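Local structure of separin (Saccharomyces cerevisiae, 5U1T) at residues A[440-445]-A[482-487]; A[488-493]-A[506-511]; A[1049-1054]-A[1158-1163]; A[1135-1140]-A[1146-1151]. The protein cleaves the MCD1/SCC1 subunit of cohesin at anaphase onset as a caspase-like cysteine protease, which securin holds inactive during most of the cell cycle. All blocks are in the same frame, centred on the assembly; numbering follows the deposited sequence.

The four contacts form two pairs on opposite sides of the chain's centre. Contacts 1 and 2 follow each other along the helical region, with centres about 14 Å apart, and they touch where Phe485 CE1 lies 3.5 Å from Ile490 CD1. Contacts 3 and 4, with centres about 11 Å apart, share one mixed sheet: strand 1146-1151 of contact 4 pairs with strand 1158-1163 of contact 3, and Leu1163 O probably accepts a hydrogen bond from Leu1146 N. Between the pairs the distances are large, about 88 Å from the centre of contact 1 to that of contact 3. All four lie away from Cys1497, the active-site cysteine inferred from relatives.

Contact 1 of 4, residues A[440-445]-A[482-487]; sequences KFISSA and IHCFTR
The guanidinium of Arg487 is the flat group that meets the other segment, and Ser443 OG approaches it obliquely, close to both NE and NH2. Arg487 NE donates a weak hydrogen bond to Ser443 OG at 2.8 Å. A second weak bond, at 3.0 Å, runs from Arg487 NH2 to the same Ser443 OG, so a single hydroxyl oxygen accepts two bent, weak hydrogen bonds. The arginine reaches this position by a bend in its chain at CG-CD (chi3 91°), which swings the guanidinium round toward helix 431-444. Its remaining nitrogen, NH1, forms a salt bridge with Glu439, whose backbone O in turn takes a hydrogen bond from Ser443 OG one helical turn on. With OG beside its own backbone N (chi1 -62°), Ser443 can reach that carbonyl while its oxygen accepts the two arginine bonds. The other oxygen of the Glu439 carboxylate bonds His483 ND1, so Glu439, just before 440-445, holds two residues of 482-487. Beside this polar patch the contact is apolar. Ile442 CD1, the far end of the longer branch, presses on Cys484 CB at 3.6 Å, with Cys484 SG slightly farther off. The shorter branch, Ile442 CG2, comes to within 4.3 Å of Arg487 CB. Helix 448-458 touches both Ile442 and Cys484 and continues this apolar layer. The two segments run in roughly the same direction, with helix 448-458 between them in the chain: side-by-side helix packing of the all-helical region, with isoleucine against cysteine inside and arginine, serine and glutamate bridging farther out.

Contact 2 of 4, residues A[488-493]-A[506-511]; sequences LKITKF and VLYGNS
Phe493 overlaps Tyr508, its CD1 standing 3.5 Å above the plane of the Tyr508 ring and over the ring's centre. The two planes make an angle of 50°, with the Phe493 and Tyr508 ring centroids 4.8 Å apart, an oblique aromatic pair in which one corner of the phenylalanine dips onto the tyrosine face. Phe493 CE1 comes within 3.6 Å of Tyr508 CE2. Phe493 has CG anti to the backbone N (chi1 173°), which carries its ring from the loop onto Tyr508. At the far end of the tyrosine, Ile490 CD1 sits 3.9 Å from Tyr508 OH. That hydroxyl is hydrogen-bonded to the backbone O of Ile494, next after Phe493. Tyr508 O accepts both Ser511 N and Ser511 OG, the hydroxyl at 2.9 Å and in the carbonyl plane on a lone pair. Replacing Tyr508 by an alanine would probably take away the ring face that the CD1 corner of Phe493 rests on and leave the Ile494 carbonyl without its hydroxyl partner. Tyr508 thus holds the loop in two chemically different ways: dispersion across its ring face, without a polar bond to Phe493, and one directional hydrogen bond at its tip to the backbone beyond.

Contact 3 of 4, residues A[1049-1054]-A[1158-1163]; sequences TLTILS and RTHLRL
Thr1051 meets the strand with both branches of its side chain: the hydroxyl lies between His1160 and Arg1162, the methyl against Arg1162 alone. OG1 lies at the edge of the His1160 ring, near the ring plane and 3.9 Å from CD2, and also at the edge of the Arg1162 guanidinium. The methyl CG2 rests against the aliphatic part of Arg1162, 3.9 Å from CD. No hydrogen bond crosses between the two segments, so this first shell is van der Waals contact. The next shell explains how the groups are turned. Thr1051 OG1 sits beside its own backbone N (chi1 -59°) and is hydrogen-bonded to the carbonyl O of Ser1047, one turn back in the helix; the methyl is thereby left to face the arginine. On the strand, the His1160 ring edge is also met in plane by Arg1162 NE, 4.0 Å from His1160 NE2. His1160 ND1 points to the neighbouring strand and is hydrogen-bonded to Ser1149 OG, which limits rotation of the imidazole. Arg1162, bent at CG-CD (chi3 128°), sends NH2 back to the helix, where it is weakly bonded to Ser1047 OG. Ser1047 therefore contacts the threonine through its backbone and the arginine through its side chain. Farther out, strand 1158-1163 runs between strands 960-962 and 1146-1152, bonded to both through its backbone, and Leu960 also touches Thr1051. His1160 and Arg1162 alternate with Leu1161, whose side chain starts away from the helix. The arrangement is that of a helix packed on one face of a mixed sheet, an alpha/beta layer in which helix 1036-1054 covers the histidine and arginine side.

Contact 4 of 4, residues A[1135-1140]-A[1146-1151]; sequences ITIDFC and LLLSKL
Ile1135 and Lys1150 lie side by side and point the same way, Ile1135 CG1 running 3.6 Å from Lys1150 CG. They form a non-hydrogen-bonded pair of an antiparallel hairpin whose strand directions differ by 167°. Lys1150 starts with CG anti to its backbone N (chi1 -167°) and then bends at chi3, turning its ammonium to a cation-pi contact with Phe1244. On the other face, Thr1136 holds OG1 in the crowded position between N and the carbonyl carbon, 3.2 Å from Ser1149 CB. Beyond it Leu1147, with CG beside the backbone N, extends CD1 to Cys1140 CB at 4.0 Å, touching the residue just past the end of the first strand. Asp1138 turns its carboxylate toward the following residue, so that OD1, by the anti lone pair, accepts Phe1139 N at 2.9 Å. The backbones are joined at Thr1136-Ser1149 and Asp1138-Leu1147, where Asp1138 N reaches Leu1147 O at 3.0 Å; of the four bonds, Ser1149 N to Thr1136 O is weak. An alanine in place of Ile1135 would probably open a gap beside the Lys1150 methylenes and let that chain turn more freely. The chemistry implies a division of labour: backbone hydrogen bonds fix the register, aliphatic carbon pads one face, and a charged end leaves the pair for an aromatic ring.

Contact 1 of 4, residues A[440-445]-A[482-487]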
loop_
_atom_site.group_PDB
_atom_site.type_symbol
_atom_site.label_atom_id
_atom_site.label_comp_id
_atom_site.label_asym_id
_atom_site.label_seq_id
_atom_site.Cartn_x
_atom_site.Cartn_y
_atom_site.Cartn_z
ATOM N N LYS A 440 14.051 23.044 28.709
ATOM C CA LYS A 440 13.368 24.112 29.433
ATOM C C LYS A 440 14.236 25.375 29.507
ATOM O O LYS A 440 13.708 26.478 29.360
ATOM C CB LYS A 440 12.944 23.643 30.834
ATOM C CG LYS A 440 12.167 22.314 30.821
ATOM C CD LYS A 440 10.889 22.295 31.702
ATOM C CE LYS A 440 9.815 21.354 31.100
ATOM N NZ LYS A 440 8.480 21.373 31.837
ATOM N N PHE A 441 15.551 25.217 29.723
ATOM C CA PHE A 441 16.503 26.342 29.652
ATOM C C PHE A 441 16.374 27.072 28.317
ATOM O O PHE A 441 16.085 28.269 28.285
ATOM C CB PHE A 441 17.969 25.888 29.812
ATOM C CG PHE A 441 18.243 25.087 31.056
ATOM C CD1 PHE A 441 17.419 25.174 32.167
ATOM C CD2 PHE A 441 19.342 24.246 31.109
ATOM C CE1 PHE A 441 17.680 24.427 33.292
ATOM C CE2 PHE A 441 19.604 23.497 32.237
ATOM C CZ PHE A 441 18.771 23.587 33.325
ATOM N N ILE A 442 16.590 26.332 27.225
ATOM C CA ILE A 442 16.594 26.906 25.885
ATOM C C ILE A 442 15.323 27.694 25.658
ATOM O O ILE A 442 15.365 28.839 25.222
ATOM C CB ILE A 442 16.754 25.834 24.804
ATOM C CG1 ILE A 442 18.143 25.213 24.911
ATOM C CG2 ILE A 442 16.584 26.447 23.427
ATOM C CD1 ILE A 442 18.341 24.004 24.052
ATOM N N SER A 443 14.200 27.094 26.017
ATOM C CA SER A 443 12.923 27.772 25.960
ATOM C C SER A 443 12.914 29.085 26.738
ATOM O O SER A 443 12.250 30.032 26.336
ATOM C CB SER A 443 11.834 26.853 26.492
ATOM O OG SER A 443 11.738 25.693 25.681
ATOM N N SER A 444 13.657 29.150 27.842
ATOM C CA SER A 444 13.612 30.318 28.710
ATOM C C SER A 444 14.563 31.430 28.246
ATOM O O SER A 444 14.414 32.589 28.648
ATOM C CB SER A 444 13.922 29.913 30.154
ATOM O OG SER A 444 15.203 29.314 30.264
ATOM N N ALA A 445 15.515 31.078 27.380
ATOM C CA ALA A 445 16.512 32.034 26.904
ATOM C C ALA A 445 15.862 33.213 26.178
ATOM O O ALA A 445 14.879 33.037 25.451
ATOM C CB ALA A 445 17.522 31.343 26.003
ATOM N N ILE A 482 15.225 16.475 18.544
ATOM C CA ILE A 482 13.807 16.614 18.812
ATOM C C ILE A 482 13.514 17.671 19.876
ATOM O O ILE A 482 12.687 18.549 19.653
ATOM C CB ILE A 482 13.195 15.280 19.252
ATOM C CG1 ILE A 482 13.075 14.344 18.054
ATOM C CG2 ILE A 482 11.837 15.496 19.864
ATOM C CD1 ILE A 482 13.086 12.876 18.419
ATOM N N HIS A 483 14.181 17.614 21.023
ATOM C CA HIS A 483 13.746 18.445 22.147
ATOM C C HIS A 483 14.400 19.824 22.231
ATOM O O HIS A 483 13.911 20.690 22.963
ATOM C CB HIS A 483 13.994 17.717 23.467
ATOM C CG HIS A 483 13.238 16.433 23.602
ATOM N ND1 HIS A 483 12.110 16.310 24.388
ATOM C CD2 HIS A 483 13.449 15.210 23.060
ATOM C CE1 HIS A 483 11.663 15.070 24.323
ATOM N NE2 HIS A 483 12.456 14.381 23.522
ATOM N N CYS A 484 15.501 20.022 21.506
ATOM C CA CYS A 484 16.332 21.209 21.689
ATOM C C CYS A 484 16.685 21.918 20.392
ATOM O O CYS A 484 16.442 23.116 20.267
ATOM C CB CYS A 484 17.619 20.845 22.430
ATOM S SG CYS A 484 17.385 20.371 24.164
ATOM N N PHE A 485 17.263 21.195 19.438
ATOM C CA PHE A 485 17.744 21.794 18.194
ATOM C C PHE A 485 16.631 22.475 17.419
ATOM O O PHE A 485 16.813 23.560 16.890
ATOM C CB PHE A 485 18.415 20.735 17.327
ATOM C CG PHE A 485 18.860 21.232 15.992
ATOM C CD1 PHE A 485 20.029 21.943 15.860
ATOM C CD2 PHE A 485 18.115 20.963 14.853
ATOM C CE1 PHE A 485 20.445 22.394 14.627
ATOM C CE2 PHE A 485 18.522 21.403 13.613
ATOM C CZ PHE A 485 19.685 22.130 13.497
ATOM N N THR A 486 15.468 21.843 17.375
ATOM C CA THR A 486 14.319 22.335 16.602
ATOM C C THR A 486 13.752 23.659 17.136
ATOM O O THR A 486 13.111 24.422 16.407
ATOM C CB THR A 486 13.204 21.298 16.601
ATOM O OG1 THR A 486 12.907 20.953 17.963
ATOM C CG2 THR A 486 13.629 20.049 15.832
ATOM N N ARG A 487 14.008 23.922 18.414
ATOM C CA ARG A 487 13.654 25.194 19.042
ATOM C C ARG A 487 14.565 26.342 18.619
ATOM O O ARG A 487 14.295 27.497 18.922
ATOM C CB ARG A 487 13.703 25.057 20.560
ATOM C CG ARG A 487 12.989 23.837 21.042
ATOM C CD ARG A 487 13.047 23.736 22.531
ATOM N NE ARG A 487 11.902 24.385 23.158
ATOM C CZ ARG A 487 10.677 23.867 23.176
ATOM N NH1 ARG A 487 10.445 22.693 22.578
ATOM N NH2 ARG A 487 9.685 24.526 23.778
#

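Contact 2 of 4, residues A[488-493]-A[506-511]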
loop_
_atom_site.group_PDB
_atom_site.type_symbol
_atom_site.label_atom_id
_atom_site.label_comp_id
_atom_site.label_asym_id
_atom_site.label_seq_id
_atom_site.Cartn_x
_atom_site.Cartn_y
_atom_site.Cartn_z
ATOM N N LEU A 488 15.658 26.034 17.937
ATOM C CA LEU A 488 16.603 27.084 17.588
ATOM C C LEU A 488 16.200 27.766 16.309
ATOM O O LEU A 488 16.667 28.865 16.016
ATOM C CB LEU A 488 18.007 26.524 17.448
ATOM C CG LEU A 488 18.525 25.855 18.708
ATOM C CD1 LEU A 488 19.821 25.170 18.356
ATOM C CD2 LEU A 488 18.693 26.875 19.818
ATOM N N LYS A 489 15.348 27.094 15.542
ATOM C CA LYS A 489 14.886 27.624 14.268
ATOM C C LYS A 489 16.034 28.195 13.410
ATOM O O LYS A 489 16.030 29.374 13.059
ATOM C CB LYS A 489 13.811 28.695 14.521
ATOM C CG LYS A 489 12.404 28.120 14.776
ATOM C CD LYS A 489 11.572 29.008 15.706
ATOM C CE LYS A 489 11.785 30.500 15.427
ATOM N NZ LYS A 489 10.804 31.387 16.158
ATOM N N ILE A 490 17.023 27.365 13.091
ATOM C CA ILE A 490 18.142 27.818 12.271
ATOM C C ILE A 490 18.042 27.214 10.865
ATOM O O ILE A 490 17.587 26.074 10.682
ATOM C CB ILE A 490 19.507 27.471 12.925
ATOM C CG1 ILE A 490 19.938 26.043 12.595
ATOM C CG2 ILE A 490 19.458 27.695 14.443
ATOM C CD1 ILE A 490 21.111 25.566 13.401
ATOM N N THR A 491 18.439 27.995 9.864
ATOM C CA THR A 491 18.231 27.599 8.472
ATOM C C THR A 491 19.542 27.500 7.709
ATOM O O THR A 491 19.543 27.152 6.530
ATOM C CB THR A 491 17.285 28.584 7.727
ATOM O OG1 THR A 491 17.793 29.923 7.825
ATOM C CG2 THR A 491 15.881 28.529 8.320
ATOM N N LYS A 492 20.646 27.832 8.374
ATOM C CA LYS A 492 21.984 27.647 7.820
ATOM C C LYS A 492 22.758 26.715 8.747
ATOM O O LYS A 492 22.494 26.663 9.952
ATOM C CB LYS A 492 22.726 28.986 7.668
ATOM C CG LYS A 492 21.869 30.168 7.181
ATOM C CD LYS A 492 21.230 29.904 5.810
ATOM C CE LYS A 492 19.902 30.667 5.627
ATOM N NZ LYS A 492 18.889 29.873 4.825
ATOM N N PHE A 493 23.705 25.976 8.184
ATOM C CA PHE A 493 24.616 25.145 8.961
ATOM C C PHE A 493 25.449 25.948 9.978
ATOM O O PHE A 493 26.196 26.847 9.606
ATOM C CB PHE A 493 25.537 24.400 8.008
ATOM C CG PHE A 493 26.618 23.643 8.681
ATOM C CD1 PHE A 493 26.355 22.405 9.259
ATOM C CD2 PHE A 493 27.906 24.145 8.727
ATOM C CE1 PHE A 493 27.371 21.690 9.887
ATOM C CE2 PHE A 493 28.920 23.440 9.342
ATOM C CZ PHE A 493 28.663 22.223 9.925
ATOM N N VAL A 506 25.014 12.774 12.895
ATOM C CA VAL A 506 23.696 12.337 13.304
ATOM C C VAL A 506 22.759 13.520 13.451
ATOM O O VAL A 506 21.619 13.448 13.013
ATOM C CB VAL A 506 23.744 11.531 14.615
ATOM C CG1 VAL A 506 22.358 11.261 15.132
ATOM C CG2 VAL A 506 24.485 10.224 14.389
ATOM N N LEU A 507 23.223 14.626 14.027
ATOM C CA LEU A 507 22.331 15.776 14.238
ATOM C C LEU A 507 21.901 16.443 12.927
ATOM O O LEU A 507 20.728 16.717 12.756
ATOM C CB LEU A 507 22.964 16.829 15.153
ATOM C CG LEU A 507 22.065 18.044 15.449
ATOM C CD1 LEU A 507 21.226 17.855 16.689
ATOM C CD2 LEU A 507 22.874 19.318 15.535
ATOM N N TYR A 508 22.822 16.716 12.012
ATOM C CA TYR A 508 22.423 17.390 10.785
ATOM C C TYR A 508 21.848 16.404 9.765
ATOM O O TYR A 508 21.088 16.792 8.880
ATOM C CB TYR A 508 23.593 18.170 10.182
ATOM C CG TYR A 508 23.768 19.538 10.807
ATOM C CD1 TYR A 508 22.943 20.597 10.442
ATOM C CD2 TYR A 508 24.747 19.775 11.780
ATOM C CE1 TYR A 508 23.081 21.858 11.019
ATOM C CE2 TYR A 508 24.893 21.042 12.355
ATOM C CZ TYR A 508 24.054 22.080 11.966
ATOM O OH TYR A 508 24.172 23.344 12.524
ATOM N N GLY A 509 22.206 15.133 9.904
ATOM C CA GLY A 509 21.578 14.081 9.138
ATOM C C GLY A 509 20.067 14.126 9.300
ATOM O O GLY A 509 19.336 13.961 8.329
ATOM N N ASN A 510 19.607 14.370 10.527
ATOM C CA ASN A 510 18.182 14.457 10.829
ATOM C C ASN A 510 17.560 15.790 10.455
ATOM O O ASN A 510 16.348 15.941 10.521
ATOM C CB ASN A 510 17.932 14.204 12.313
ATOM C CG ASN A 510 17.847 12.730 12.644
ATOM O OD1 ASN A 510 18.837 12.095 13.016
ATOM N ND2 ASN A 510 16.655 12.169 12.501
ATOM N N SER A 511 18.382 16.756 10.064
ATOM C CA SER A 511 17.868 18.082 9.751
ATOM C C SER A 511 17.506 18.217 8.273
ATOM O O SER A 511 17.891 17.399 7.439
ATOM C CB SER A 511 18.884 19.171 10.136
ATOM O OG SER A 511 19.857 19.366 9.119
#

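Contact 3 of 4, residues A[1049-1054]-A[1158-1163]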
loop_
_atom_site.group_PDB
_atom_site.type_symbol
_atom_site.label_atom_id
_atom_site.label_comp_id
_atom_site.label_asym_id
_atom_site.label_seq_id
_atom_site.Cartn_x
_atom_site.Cartn_y
_atom_site.Cartn_z
ATOM N N THR A 1049 -24.599 -31.630 -23.618
ATOM C CA THR A 1049 -24.681 -32.913 -22.946
ATOM C C THR A 1049 -26.112 -33.459 -22.978
ATOM O O THR A 1049 -26.329 -34.648 -23.193
ATOM C CB THR A 1049 -24.168 -32.811 -21.490
ATOM O OG1 THR A 1049 -22.819 -32.344 -21.512
ATOM C CG2 THR A 1049 -24.218 -34.173 -20.774
ATOM N N LEU A 1050 -27.087 -32.580 -22.785
ATOM C CA LEU A 1050 -28.490 -32.977 -22.826
ATOM C C LEU A 1050 -28.868 -33.447 -24.227
ATOM O O LEU A 1050 -29.565 -34.446 -24.402
ATOM C CB LEU A 1050 -29.387 -31.821 -22.404
ATOM C CG LEU A 1050 -30.835 -32.270 -22.286
ATOM C CD1 LEU A 1050 -30.959 -33.339 -21.217
ATOM C CD2 LEU A 1050 -31.773 -31.101 -22.030
ATOM N N THR A 1051 -28.384 -32.719 -25.221
ATOM C CA THR A 1051 -28.659 -33.031 -26.606
ATOM C C THR A 1051 -28.077 -34.387 -26.994
ATOM O O THR A 1051 -28.788 -35.214 -27.557
ATOM C CB THR A 1051 -28.118 -31.934 -27.520
ATOM O OG1 THR A 1051 -28.740 -30.695 -27.169
ATOM C CG2 THR A 1051 -28.413 -32.243 -28.968
ATOM N N ILE A 1052 -26.802 -34.630 -26.693
ATOM C CA ILE A 1052 -26.229 -35.950 -26.965
ATOM C C ILE A 1052 -27.005 -37.037 -26.248
ATOM O O ILE A 1052 -27.370 -38.041 -26.844
ATOM C CB ILE A 1052 -24.779 -36.088 -26.537
ATOM C CG1 ILE A 1052 -23.940 -34.905 -27.021
ATOM C CG2 ILE A 1052 -24.232 -37.403 -27.044
ATOM C CD1 ILE A 1052 -23.864 -34.794 -28.486
ATOM N N LEU A 1053 -27.267 -36.830 -24.967
ATOM C CA LEU A 1053 -27.975 -37.831 -24.181
ATOM C C LEU A 1053 -29.333 -38.223 -24.765
ATOM O O LEU A 1053 -29.664 -39.406 -24.825
ATOM C CB LEU A 1053 -28.158 -37.337 -22.750
ATOM C CG LEU A 1053 -27.258 -38.068 -21.772
ATOM C CD1 LEU A 1053 -27.244 -37.336 -20.449
ATOM C CD2 LEU A 1053 -27.748 -39.476 -21.588
ATOM N N SER A 1054 -30.107 -37.228 -25.187
ATOM C CA SER A 1054 -31.480 -37.446 -25.619
ATOM C C SER A 1054 -31.567 -38.094 -26.992
ATOM O O SER A 1054 -32.559 -38.736 -27.310
ATOM C CB SER A 1054 -32.219 -36.139 -25.652
ATOM O OG SER A 1054 -31.427 -35.242 -26.394
ATOM N N ARG A 1158 -41.329 -26.494 -27.240
ATOM C CA ARG A 1158 -39.967 -26.053 -27.088
ATOM C C ARG A 1158 -39.053 -26.945 -27.860
ATOM O O ARG A 1158 -38.978 -28.113 -27.585
ATOM C CB ARG A 1158 -39.573 -26.216 -25.645
ATOM C CG ARG A 1158 -39.271 -24.938 -24.915
ATOM C CD ARG A 1158 -39.233 -25.211 -23.430
ATOM N NE ARG A 1158 -40.044 -24.267 -22.690
ATOM C CZ ARG A 1158 -41.029 -24.621 -21.891
ATOM N NH1 ARG A 1158 -41.717 -23.708 -21.251
ATOM N NH2 ARG A 1158 -41.318 -25.889 -21.732
ATOM N N THR A 1159 -38.318 -26.398 -28.801
ATOM C CA THR A 1159 -37.401 -27.220 -29.580
ATOM C C THR A 1159 -36.095 -26.485 -29.793
ATOM O O THR A 1159 -36.035 -25.268 -29.707
ATOM C CB THR A 1159 -38.005 -27.627 -30.943
ATOM O OG1 THR A 1159 -38.208 -26.466 -31.750
ATOM C CG2 THR A 1159 -39.342 -28.300 -30.740
ATOM N N HIS A 1160 -35.044 -27.227 -30.082
ATOM C CA HIS A 1160 -33.710 -26.651 -30.126
ATOM C C HIS A 1160 -32.894 -27.480 -31.087
ATOM O O HIS A 1160 -33.135 -28.664 -31.176
ATOM C CB HIS A 1160 -33.106 -26.646 -28.719
ATOM C CG HIS A 1160 -31.609 -26.628 -28.689
ATOM N ND1 HIS A 1160 -30.869 -25.491 -28.926
ATOM C CD2 HIS A 1160 -30.712 -27.611 -28.435
ATOM C CE1 HIS A 1160 -29.583 -25.774 -28.827
ATOM N NE2 HIS A 1160 -29.459 -27.053 -28.529
ATOM N N LEU A 1161 -31.961 -26.901 -31.831
ATOM C CA LEU A 1161 -31.093 -27.768 -32.619
ATOM C C LEU A 1161 -29.673 -27.254 -32.817
ATOM O O LEU A 1161 -29.443 -26.058 -32.832
ATOM C CB LEU A 1161 -31.741 -28.072 -33.977
ATOM C CG LEU A 1161 -32.404 -27.030 -34.860
ATOM C CD1 LEU A 1161 -31.341 -26.071 -35.336
ATOM C CD2 LEU A 1161 -33.088 -27.704 -36.033
ATOM N N ARG A 1162 -28.714 -28.168 -32.956
ATOM C CA ARG A 1162 -27.303 -27.788 -33.034
ATOM C C ARG A 1162 -26.790 -27.973 -34.445
ATOM O O ARG A 1162 -26.859 -29.061 -35.002
ATOM C CB ARG A 1162 -26.459 -28.602 -32.048
ATOM C CG ARG A 1162 -26.961 -28.527 -30.630
ATOM C CD ARG A 1162 -26.009 -29.188 -29.649
ATOM N NE ARG A 1162 -25.688 -28.289 -28.537
ATOM C CZ ARG A 1162 -24.533 -27.629 -28.437
ATOM N NH1 ARG A 1162 -23.603 -27.796 -29.383
ATOM N NH2 ARG A 1162 -24.305 -26.802 -27.399
ATOM N N LEU A 1163 -26.280 -26.895 -35.027
ATOM C CA LEU A 1163 -25.802 -26.916 -36.408
ATOM C C LEU A 1163 -24.287 -26.819 -36.438
ATOM O O LEU A 1163 -23.724 -25.848 -35.945
ATOM C CB LEU A 1163 -26.425 -25.771 -37.207
ATOM C CG LEU A 1163 -27.936 -25.602 -37.013
ATOM C CD1 LEU A 1163 -28.442 -24.335 -37.662
ATOM C CD2 LEU A 1163 -28.653 -26.808 -37.570
#

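Contact 4 of 4, residues A[1135-1140]-A[1146-1151]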
loop_
_atom_site.group_PDB
_atom_site.type_symbol
_atom_site.label_atom_id
_atom_site.label_comp_id
_atom_site.label_asym_id
_atom_site.label_seq_id
_atom_site.Cartn_x
_atom_site.Cartn_y
_atom_site.Cartn_z
ATOM N N ILE A 1135 -37.202 -17.235 -31.325
ATOM C CA ILE A 1135 -36.116 -18.055 -31.810
ATOM C C ILE A 1135 -34.777 -17.464 -31.376
ATOM O O ILE A 1135 -34.463 -16.318 -31.719
ATOM C CB ILE A 1135 -36.176 -18.176 -33.327
ATOM C CG1 ILE A 1135 -37.476 -18.875 -33.719
ATOM C CG2 ILE A 1135 -34.982 -18.918 -33.857
ATOM C CD1 ILE A 1135 -37.703 -19.014 -35.211
ATOM N N THR A 1136 -34.001 -18.231 -30.608
ATOM C CA THR A 1136 -32.676 -17.769 -30.204
ATOM C C THR A 1136 -31.659 -18.177 -31.274
ATOM O O THR A 1136 -31.833 -19.188 -31.973
ATOM C CB THR A 1136 -32.269 -18.308 -28.806
ATOM O OG1 THR A 1136 -32.200 -19.732 -28.837
ATOM C CG2 THR A 1136 -33.312 -17.935 -27.771
ATOM N N ILE A 1137 -30.651 -17.331 -31.440
ATOM C CA ILE A 1137 -29.529 -17.559 -32.344
ATOM C C ILE A 1137 -28.249 -17.326 -31.538
ATOM O O ILE A 1137 -27.970 -16.213 -31.040
ATOM C CB ILE A 1137 -29.554 -16.634 -33.584
ATOM C CG1 ILE A 1137 -30.910 -16.697 -34.279
ATOM C CG2 ILE A 1137 -28.419 -16.969 -34.546
ATOM C CD1 ILE A 1137 -30.966 -15.902 -35.559
ATOM N N ASP A 1138 -27.479 -18.386 -31.382
ATOM C CA ASP A 1138 -26.366 -18.344 -30.460
ATOM C C ASP A 1138 -25.205 -19.089 -31.073
ATOM O O ASP A 1138 -25.353 -19.778 -32.086
ATOM C CB ASP A 1138 -26.758 -18.942 -29.107
ATOM C CG ASP A 1138 -26.224 -18.140 -27.943
ATOM O OD1 ASP A 1138 -25.009 -17.772 -27.967
ATOM O OD2 ASP A 1138 -27.030 -17.854 -27.011
ATOM N N PHE A 1139 -24.037 -18.924 -30.472
ATOM C CA PHE A 1139 -22.868 -19.594 -30.988
ATOM C C PHE A 1139 -22.234 -20.397 -29.879
ATOM O O PHE A 1139 -22.162 -19.931 -28.740
ATOM C CB PHE A 1139 -21.906 -18.584 -31.569
ATOM C CG PHE A 1139 -20.586 -19.162 -31.937
ATOM C CD1 PHE A 1139 -20.495 -20.153 -32.898
ATOM C CD2 PHE A 1139 -19.425 -18.700 -31.335
ATOM C CE1 PHE A 1139 -19.274 -20.673 -33.251
ATOM C CE2 PHE A 1139 -18.201 -19.219 -31.686
ATOM C CZ PHE A 1139 -18.124 -20.203 -32.644
ATOM N N CYS A 1140 -21.812 -21.616 -30.199
ATOM C CA CYS A 1140 -21.212 -22.488 -29.197
ATOM C C CYS A 1140 -19.702 -22.344 -29.222
ATOM O O CYS A 1140 -19.039 -22.752 -30.183
ATOM C CB CYS A 1140 -21.608 -23.945 -29.414
ATOM S SG CYS A 1140 -21.025 -25.071 -28.118
ATOM N N LEU A 1146 -23.502 -23.553 -34.576
ATOM C CA LEU A 1146 -24.610 -22.608 -34.480
ATOM C C LEU A 1146 -25.703 -23.259 -33.644
ATOM O O LEU A 1146 -25.848 -24.481 -33.628
ATOM C CB LEU A 1146 -25.137 -22.213 -35.853
ATOM C CG LEU A 1146 -26.112 -21.034 -35.898
ATOM C CD1 LEU A 1146 -25.404 -19.726 -35.595
ATOM C CD2 LEU A 1146 -26.779 -20.975 -37.260
ATOM N N LEU A 1147 -26.454 -22.438 -32.931
ATOM C CA LEU A 1147 -27.407 -22.927 -31.954
ATOM C C LEU A 1147 -28.727 -22.213 -32.109
ATOM O O LEU A 1147 -28.818 -21.016 -31.861
ATOM C CB LEU A 1147 -26.892 -22.716 -30.531
ATOM C CG LEU A 1147 -25.624 -23.393 -30.031
ATOM C CD1 LEU A 1147 -25.463 -23.052 -28.571
ATOM C CD2 LEU A 1147 -25.692 -24.898 -30.233
ATOM N N LEU A 1148 -29.754 -22.956 -32.497
ATOM C CA LEU A 1148 -31.092 -22.413 -32.613
ATOM C C LEU A 1148 -32.005 -23.007 -31.540
ATOM O O LEU A 1148 -31.913 -24.184 -31.224
ATOM C CB LEU A 1148 -31.652 -22.698 -34.008
ATOM C CG LEU A 1148 -30.740 -22.394 -35.196
ATOM C CD1 LEU A 1148 -31.461 -22.689 -36.501
ATOM C CD2 LEU A 1148 -30.277 -20.948 -35.158
ATOM N N SER A 1149 -32.882 -22.191 -30.975
ATOM C CA SER A 1149 -33.970 -22.711 -30.155
ATOM C C SER A 1149 -35.221 -21.971 -30.535
ATOM O O SER A 1149 -35.152 -20.872 -31.078
ATOM C CB SER A 1149 -33.688 -22.542 -28.664
ATOM O OG SER A 1149 -32.527 -23.255 -28.302
ATOM N N LYS A 1150 -36.366 -22.566 -30.256
ATOM C CA LYS A 1150 -37.623 -21.955 -30.643
ATOM C C LYS A 1150 -38.622 -22.173 -29.541
ATOM O O LYS A 1150 -38.635 -23.206 -28.882
ATOM C CB LYS A 1150 -38.162 -22.523 -31.959
ATOM C CG LYS A 1150 -39.294 -21.706 -32.567
ATOM C CD LYS A 1150 -40.221 -22.571 -33.425
ATOM C CE LYS A 1150 -39.484 -23.255 -34.569
ATOM N NZ LYS A 1150 -40.181 -24.459 -35.131
ATOM N N LEU A 1151 -39.464 -21.173 -29.351
ATOM C CA LEU A 1151 -40.447 -21.183 -28.296
ATOM C C LEU A 1151 -41.796 -20.812 -28.899
ATOM O O LEU A 1151 -42.006 -19.671 -29.300
ATOM C CB LEU A 1151 -40.026 -20.211 -27.212
ATOM C CG LEU A 1151 -40.585 -20.401 -25.816
ATOM C CD1 LEU A 1151 -39.535 -19.990 -24.786
ATOM C CD2 LEU A 1151 -41.876 -19.603 -25.650
#